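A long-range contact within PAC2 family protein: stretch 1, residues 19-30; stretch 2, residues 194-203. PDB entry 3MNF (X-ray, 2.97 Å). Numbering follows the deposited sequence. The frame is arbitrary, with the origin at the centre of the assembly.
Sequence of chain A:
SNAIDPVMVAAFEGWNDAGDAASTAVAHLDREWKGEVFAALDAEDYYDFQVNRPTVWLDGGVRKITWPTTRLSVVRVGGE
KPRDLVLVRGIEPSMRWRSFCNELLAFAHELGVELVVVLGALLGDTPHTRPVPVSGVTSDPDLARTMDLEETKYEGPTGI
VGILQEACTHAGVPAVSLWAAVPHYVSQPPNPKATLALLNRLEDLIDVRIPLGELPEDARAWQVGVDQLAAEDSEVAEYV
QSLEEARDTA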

ATOM      1  N   GLY A  19       0.267 -14.145  31.454  1.00 80.63           N
ATOM      2  CA  GLY A  19       0.376 -15.593  31.657  1.00 82.64           C
ATOM      3  C   GLY A  19      -0.409 -16.312  30.593  1.00 81.28           C
ATOM      4  O   GLY A  19      -0.928 -17.400  30.830  1.00 82.55           O
ATOM      5  N   ASP A  20      -0.524 -15.678  29.425  1.00 78.37           N
ATOM      6  CA  ASP A  20      -1.566 -16.009  28.461  1.00 76.63           C
ATOM      7  C   ASP A  20      -2.914 -15.942  29.184  1.00 76.18           C
ATOM      8  O   ASP A  20      -3.901 -16.558  28.760  1.00 75.98           O
ATOM      9  N   ALA A  21      -2.953 -15.193  30.283  1.00 76.06           N
ATOM     10  CA  ALA A  21      -4.131 -15.160  31.116  1.00 76.32           C
ATOM     11  C   ALA A  21      -5.283 -14.539  30.347  1.00 74.02           C
ATOM     12  O   ALA A  21      -6.397 -15.081  30.344  1.00 74.70           O
ATOM     13  N   ALA A  22      -5.002 -13.423  29.671  1.00 71.48           N
ATOM     14  CA  ALA A  22      -6.028 -12.685  28.953  1.00 68.67           C
ATOM     15  C   ALA A  22      -6.411 -13.425  27.711  1.00 67.04           C
ATOM     16  O   ALA A  22      -7.593 -13.605  27.455  1.00 67.12           O
ATOM     17  N   SER A  23      -5.431 -13.910  26.961  1.00 66.22           N
ATOM     18  CA  SER A  23      -5.770 -14.660  25.749  1.00 65.58           C
ATOM     19  C   SER A  23      -6.566 -15.934  26.029  1.00 67.66           C
ATOM     20  O   SER A  23      -7.425 -16.290  25.220  1.00 67.70           O
ATOM     21  N   THR A  24      -6.306 -16.618  27.145  1.00 70.07           N
ATOM     22  CA  THR A  24      -7.074 -17.835  27.405  1.00 72.64           C
ATOM     23  C   THR A  24      -8.463 -17.503  27.947  1.00 72.71           C
ATOM     24  O   THR A  24      -9.379 -18.299  27.805  1.00 74.03           O
ATOM     25  N   ALA A  25      -8.625 -16.334  28.557  1.00 72.03           N
ATOM     26  CA  ALA A  25      -9.954 -15.905  28.997  1.00 72.59           C
ATOM     27  C   ALA A  25     -10.909 -15.831  27.808  1.00 71.43           C
ATOM     28  O   ALA A  25     -12.033 -16.338  27.873  1.00 72.82           O
ATOM     29  N   VAL A  26     -10.462 -15.223  26.714  1.00 68.95           N
ATOM     30  CA  VAL A  26     -11.330 -15.112  25.551  1.00 68.04           C
ATOM     31  C   VAL A  26     -11.460 -16.476  24.856  1.00 69.41           C
ATOM     32  O   VAL A  26     -12.529 -16.818  24.353  1.00 70.58           O
ATOM     33  N   ALA A  27     -10.387 -17.261  24.838  1.00 69.83           N
ATOM     34  CA  ALA A  27     -10.450 -18.587  24.253  1.00 71.42           C
ATOM     35  C   ALA A  27     -11.579 -19.362  24.956  1.00 74.57           C
ATOM     36  O   ALA A  27     -12.420 -20.013  24.313  1.00 76.00           O
ATOM     37  N   HIS A  28     -11.598 -19.242  26.283  1.00 76.00           N
ATOM     38  CA  HIS A  28     -12.564 -19.895  27.142  1.00 78.70           C
ATOM     39  C   HIS A  28     -13.997 -19.486  26.797  1.00 79.09           C
ATOM     40  O   HIS A  28     -14.895 -20.320  26.735  1.00 81.33           O
ATOM     41  N   LEU A  29     -14.215 -18.202  26.574  1.00 77.48           N
ATOM     42  CA  LEU A  29     -15.522 -17.749  26.152  1.00 78.36           C
ATOM     43  C   LEU A  29     -15.875 -18.361  24.805  1.00 79.28           C
ATOM     44  O   LEU A  29     -16.996 -18.800  24.599  1.00 81.31           O
ATOM     45  N   ASP A  30     -14.910 -18.408  23.892  1.00 78.78           N
ATOM     46  CA  ASP A  30     -15.173 -18.897  22.548  1.00 79.87           C
ATOM     47  C   ASP A  30     -15.519 -20.370  22.565  1.00 83.11           C
ATOM     48  O   ASP A  30     -16.436 -20.810  21.874  1.00 84.53           O
ATOM     49  N   ALA A 194      -5.393 -16.260  37.284  1.00 86.08           N
ATOM     50  CA  ALA A 194      -5.570 -14.914  36.726  1.00 82.79           C
ATOM     51  C   ALA A 194      -6.587 -14.846  35.582  1.00 79.78           C
ATOM     52  O   ALA A 194      -7.273 -13.834  35.401  1.00 78.27           O
ATOM     53  N   THR A 195      -6.668 -15.912  34.794  1.00 78.71           N
ATOM     54  CA  THR A 195      -7.695 -15.997  33.776  1.00 76.49           C
ATOM     55  C   THR A 195      -9.033 -15.855  34.486  1.00 77.94           C
ATOM     56  O   THR A 195      -9.898 -15.075  34.070  1.00 76.94           O
ATOM     57  N   LEU A 196      -9.168 -16.586  35.586  1.00 80.51           N
ATOM     58  CA  LEU A 196     -10.392 -16.600  36.348  1.00 82.52           C
ATOM     59  C   LEU A 196     -10.691 -15.226  36.927  1.00 82.41           C
ATOM     60  O   LEU A 196     -11.854 -14.817  36.980  1.00 83.43           O
ATOM     61  N   ALA A 197      -9.648 -14.509  37.342  1.00 81.55           N
ATOM     62  CA  ALA A 197      -9.827 -13.192  37.930  1.00 81.37           C
ATOM     63  C   ALA A 197     -10.427 -12.233  36.901  1.00 78.94           C
ATOM     64  O   ALA A 197     -11.317 -11.446  37.226  1.00 79.86           O
ATOM     65  N   LEU A 198      -9.953 -12.337  35.656  1.00 76.48           N
ATOM     66  CA  LEU A 198     -10.452 -11.526  34.546  1.00 74.33           C
ATOM     67  C   LEU A 198     -11.906 -11.853  34.274  1.00 75.62           C
ATOM     68  O   LEU A 198     -12.748 -10.950  34.222  1.00 76.09           O
ATOM     69  N   LEU A 199     -12.195 -13.147  34.127  1.00 76.87           N
ATOM     70  CA  LEU A 199     -13.544 -13.601  33.822  1.00 78.28           C
ATOM     71  C   LEU A 199     -14.562 -13.168  34.868  1.00 81.60           C
ATOM     72  O   LEU A 199     -15.639 -12.705  34.512  1.00 81.94           O
ATOM     73  N   ASN A 200     -14.216 -13.294  36.147  1.00 84.54           N
ATOM     74  CA  ASN A 200     -15.077 -12.783  37.207  1.00 88.60           C
ATOM     75  C   ASN A 200     -15.376 -11.287  37.060  1.00 88.42           C
ATOM     76  O   ASN A 200     -16.525 -10.864  37.225  1.00 90.41           O
ATOM     77  N   ARG A 201     -14.355 -10.492  36.730  1.00 86.29           N
ATOM     78  CA  ARG A 201     -14.513  -9.049  36.717  1.00 86.40           C
ATOM     79  C   ARG A 201     -15.342  -8.625  35.509  1.00 84.43           C
ATOM     80  O   ARG A 201     -16.143  -7.695  35.575  1.00 85.74           O
ATOM     81  N   LEU A 202     -15.151  -9.341  34.412  1.00 81.78           N
ATOM     82  CA  LEU A 202     -15.901  -9.123  33.191  1.00 80.16           C
ATOM     83  C   LEU A 202     -17.378  -9.367  33.417  1.00 83.12           C
ATOM     84  O   LEU A 202     -18.219  -8.657  32.885  1.00 83.28           O
ATOM     85  N   GLU A 203     -17.681 -10.384  34.219  1.00 86.13           N
ATOM     86  CA  GLU A 203     -19.055 -10.791  34.487  1.00 89.66           C
ATOM     87  C   GLU A 203     -19.819  -9.681  35.194  1.00 92.39           C
ATOM     88  O   GLU A 203     -20.974  -9.426  34.876  1.00 93.61           O
TER

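The most unusual feature of this contact is a polar knot at one end of an otherwise greasy helix pair, centred on the hydroxyl of Thr195. With chi1 in the m rotamer, Thr195 places OG1 3.1 Å from the backbone O of Ala21 and 2.9 Å from OG1 of Thr24, which adopts the p rotamer. Both distances suit hydrogen bonding, but the proton of Thr195 has more than one acceptor within reach, and the geometry does not settle which it serves. Ala21 O accepts the helical hydrogen bond from the backbone N of Ala25, at 3.1 Å, so the Thr195 hydroxyl approaches a carbonyl already engaged in the first turn of its helix. The other branch of Thr195 serves the apolar side of the contact: CG2 lies 3.6 Å from CA of Ala25 and 3.8 Å from its CB. The CA-to-CB bonds of Thr195 and Thr24 both point sideways relative to the opposite stretch.

The backbones come near each other at this same end. CA of Ala21 and CA of Thr195 are 4.5 Å apart. Beside this pair, CB of Ala21 meets CB of Ala194 at 3.9 Å, both bonds pointing toward the partner stretch. The two helices cross at -58°, with their axes 8.3 Å apart at closest approach.

Leucines from the second helix fill the space beyond. Leu198, in the mt rotamer, directs CD1 against the first helix, where it lies 3.5 Å from CA of Ala22 and 3.8 Å from CB of the same residue. Ala22 thus contributes to the packing although its CA-to-CB bond points away overall. The same CD1 is 4.4 Å from CB of Ala25, a looser contact. Ala25 itself points toward the second helix, and CD2 of Leu199 lies 4.0 Å from its backbone O.

Leu199, also mt, has the largest area covered by the other stretch, and its two methyls reach different neighbours. CD2 lies 4.0 Å from CB of Ala25 and 3.9 Å from CD2 of Leu29, while CD1 comes within 3.6 Å of CD2 of His28. His28 is in the t rotamer with chi2 near 91°, and the methyl approaches its ring obliquely. NE2 of His28 is hydrogen-bonded elsewhere in the structure.

Leu29, again mt, extends the apolar contact toward the later turns. Its CD1 meets CD2 of Leu202 at 3.9 Å; Leu202 takes the tp rotamer, and both residues point toward the opposite stretch.

Ser23, Val26, Ala27 and Asp30 make no contact across the pair, nor do Leu196, Ala197, Asn200, Arg201 and Glu203. The polar contacts across the stretches are those of Thr195 OG1 with Ala21 O and Thr24 OG1, with no salt bridge, and the remainder of the contact rests on alanine and leucine packing together with the His28 ring.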

ATOM      1  CB  ASP A  20      -1.362 -17.398  27.848  1.00 78.61           C
ATOM      2  CG  ASP A  20       0.072 -17.650  27.368  1.00 82.48           C
ATOM      3  OD1 ASP A  20       0.961 -16.782  27.528  1.00 85.62           O
ATOM      4  OD2 ASP A  20       0.321 -18.751  26.827  1.00 86.96           O
ATOM      5  CB  ALA A  21      -3.865 -14.393  32.357  1.00 77.87           C
ATOM      6  CB  ALA A  22      -5.579 -11.288  28.639  1.00 67.38           C
ATOM      7  CB  SER A  23      -4.568 -14.949  24.851  1.00 64.63           C
ATOM      8  OG  SER A  23      -3.581 -15.675  25.536  1.00 65.68           O
ATOM      9  CB  THR A  24      -6.360 -18.920  28.305  1.00 75.73           C
ATOM     10  OG1 THR A  24      -6.557 -18.617  29.680  1.00 77.75           O
ATOM     11  CG2 THR A  24      -4.871 -19.044  28.018  1.00 75.93           C
ATOM     12  CB  ALA A  25      -9.895 -14.571  29.714  1.00 72.08           C
ATOM     13  CB  VAL A  26     -10.880 -13.996  24.578  1.00 65.66           C
ATOM     14  CG1 VAL A  26     -11.876 -13.822  23.463  1.00 64.09           C
ATOM     15  CG2 VAL A  26     -10.735 -12.697  25.312  1.00 65.23           C
ATOM     16  CB  ALA A  27      -9.127 -19.279  24.407  1.00 71.56           C
ATOM     17  CB  HIS A  28     -12.246 -19.560  28.594  1.00 79.36           C
ATOM     18  CG  HIS A  28     -13.149 -20.229  29.575  1.00 82.32           C
ATOM     19  ND1 HIS A  28     -12.862 -21.451  30.133  1.00 85.85           N
ATOM     20  CD2 HIS A  28     -14.339 -19.848  30.094  1.00 83.65           C
ATOM     21  CE1 HIS A  28     -13.837 -21.797  30.955  1.00 88.26           C
ATOM     22  NE2 HIS A  28     -14.744 -20.840  30.950  1.00 86.56           N
ATOM     23  CB  LEU A  29     -15.560 -16.226  26.065  1.00 76.11           C
ATOM     24  CG  LEU A  29     -15.244 -15.502  27.371  1.00 75.96           C
ATOM     25  CD1 LEU A  29     -15.354 -14.011  27.189  1.00 74.08           C
ATOM     26  CD2 LEU A  29     -16.173 -15.958  28.478  1.00 78.60           C
ATOM     27  CB  ASP A  30     -13.987 -18.643  21.621  1.00 78.08           C
ATOM     28  CG  ASP A  30     -14.379 -18.699  20.152  1.00 79.71           C
ATOM     29  OD1 ASP A  30     -15.448 -18.160  19.802  1.00 81.95           O
ATOM     30  OD2 ASP A  30     -13.637 -19.280  19.336  1.00 81.68           O
ATOM     31  CB  ALA A 194      -4.247 -14.338  36.272  1.00 81.69           C
ATOM     32  CB  THR A 195      -7.610 -17.323  33.020  1.00 76.72           C
ATOM     33  OG1 THR A 195      -6.344 -17.396  32.355  1.00 75.19           O
ATOM     34  CG2 THR A 195      -8.721 -17.433  31.996  1.00 75.17           C
ATOM     35  CB  LEU A 196     -10.307 -17.644  37.456  1.00 86.16           C
ATOM     36  CG  LEU A 196     -11.567 -17.919  38.270  1.00 89.17           C
ATOM     37  CD1 LEU A 196     -12.765 -18.147  37.352  1.00 87.16           C
ATOM     38  CD2 LEU A 196     -11.343 -19.108  39.238  1.00 92.02           C
ATOM     39  CB  ALA A 197      -8.525 -12.677  38.471  1.00 81.12           C
ATOM     40  CB  LEU A 198      -9.625 -11.739  33.270  1.00 71.12           C
ATOM     41  CG  LEU A 198      -8.218 -11.140  33.184  1.00 69.62           C
ATOM     42  CD1 LEU A 198      -7.574 -11.594  31.912  1.00 66.58           C
ATOM     43  CD2 LEU A 198      -8.178  -9.621  33.261  1.00 68.58           C
ATOM     44  CB  LEU A 199     -13.577 -15.108  33.615  1.00 79.13           C
ATOM     45  CG  LEU A 199     -13.049 -15.540  32.248  1.00 76.57           C
ATOM     46  CD1 LEU A 199     -13.356 -17.004  32.010  1.00 77.98           C
ATOM     47  CD2 LEU A 199     -13.643 -14.692  31.154  1.00 72.13           C
ATOM     48  CB  ASN A 200     -14.483 -13.075  38.583  1.00 91.38           C
ATOM     49  CG  ASN A 200     -14.480 -14.565  38.910  1.00 95.13           C
ATOM     50  OD1 ASN A 200     -15.436 -15.284  38.590  1.00 96.37           O
ATOM     51  ND2 ASN A 200     -13.398 -15.041  39.548  1.00 97.30           N
ATOM     52  CB  ARG A 201     -13.151  -8.362  36.754  1.00 85.13           C
ATOM     53  CG  ARG A 201     -13.204  -6.827  36.682  1.00 87.87           C
ATOM     54  CD  ARG A 201     -13.448  -6.172  38.039  1.00 95.62           C
ATOM     55  NE  ARG A 201     -13.743  -4.735  37.954  1.00 99.91           N
ATOM     56  CZ  ARG A 201     -14.931  -4.218  37.615  1.00104.30           C
ATOM     57  NH1 ARG A 201     -15.950  -5.007  37.284  1.00106.08           N
ATOM     58  NH2 ARG A 201     -15.110  -2.897  37.601  1.00106.97           N
ATOM     59  CB  LEU A 202     -15.389 -10.067  32.106  1.00 77.52           C
ATOM     60  CG  LEU A 202     -16.077 -10.014  30.745  1.00 75.64           C
ATOM     61  CD1 LEU A 202     -15.863  -8.645  30.099  1.00 73.23           C
ATOM     62  CD2 LEU A 202     -15.578 -11.146  29.852  1.00 72.63           C
ATOM     63  CB  GLU A 203     -19.080 -12.087  35.300  1.00 91.74           C
ATOM     64  CG  GLU A 203     -20.433 -12.771  35.281  1.00 95.77           C
ATOM     65  CD  GLU A 203     -20.438 -14.174  35.882  1.00 99.21           C
ATOM     66  OE1 GLU A 203     -19.667 -15.049  35.429  1.00 97.95           O
ATOM     67  OE2 GLU A 203     -21.249 -14.406  36.802  1.00103.83           O
TER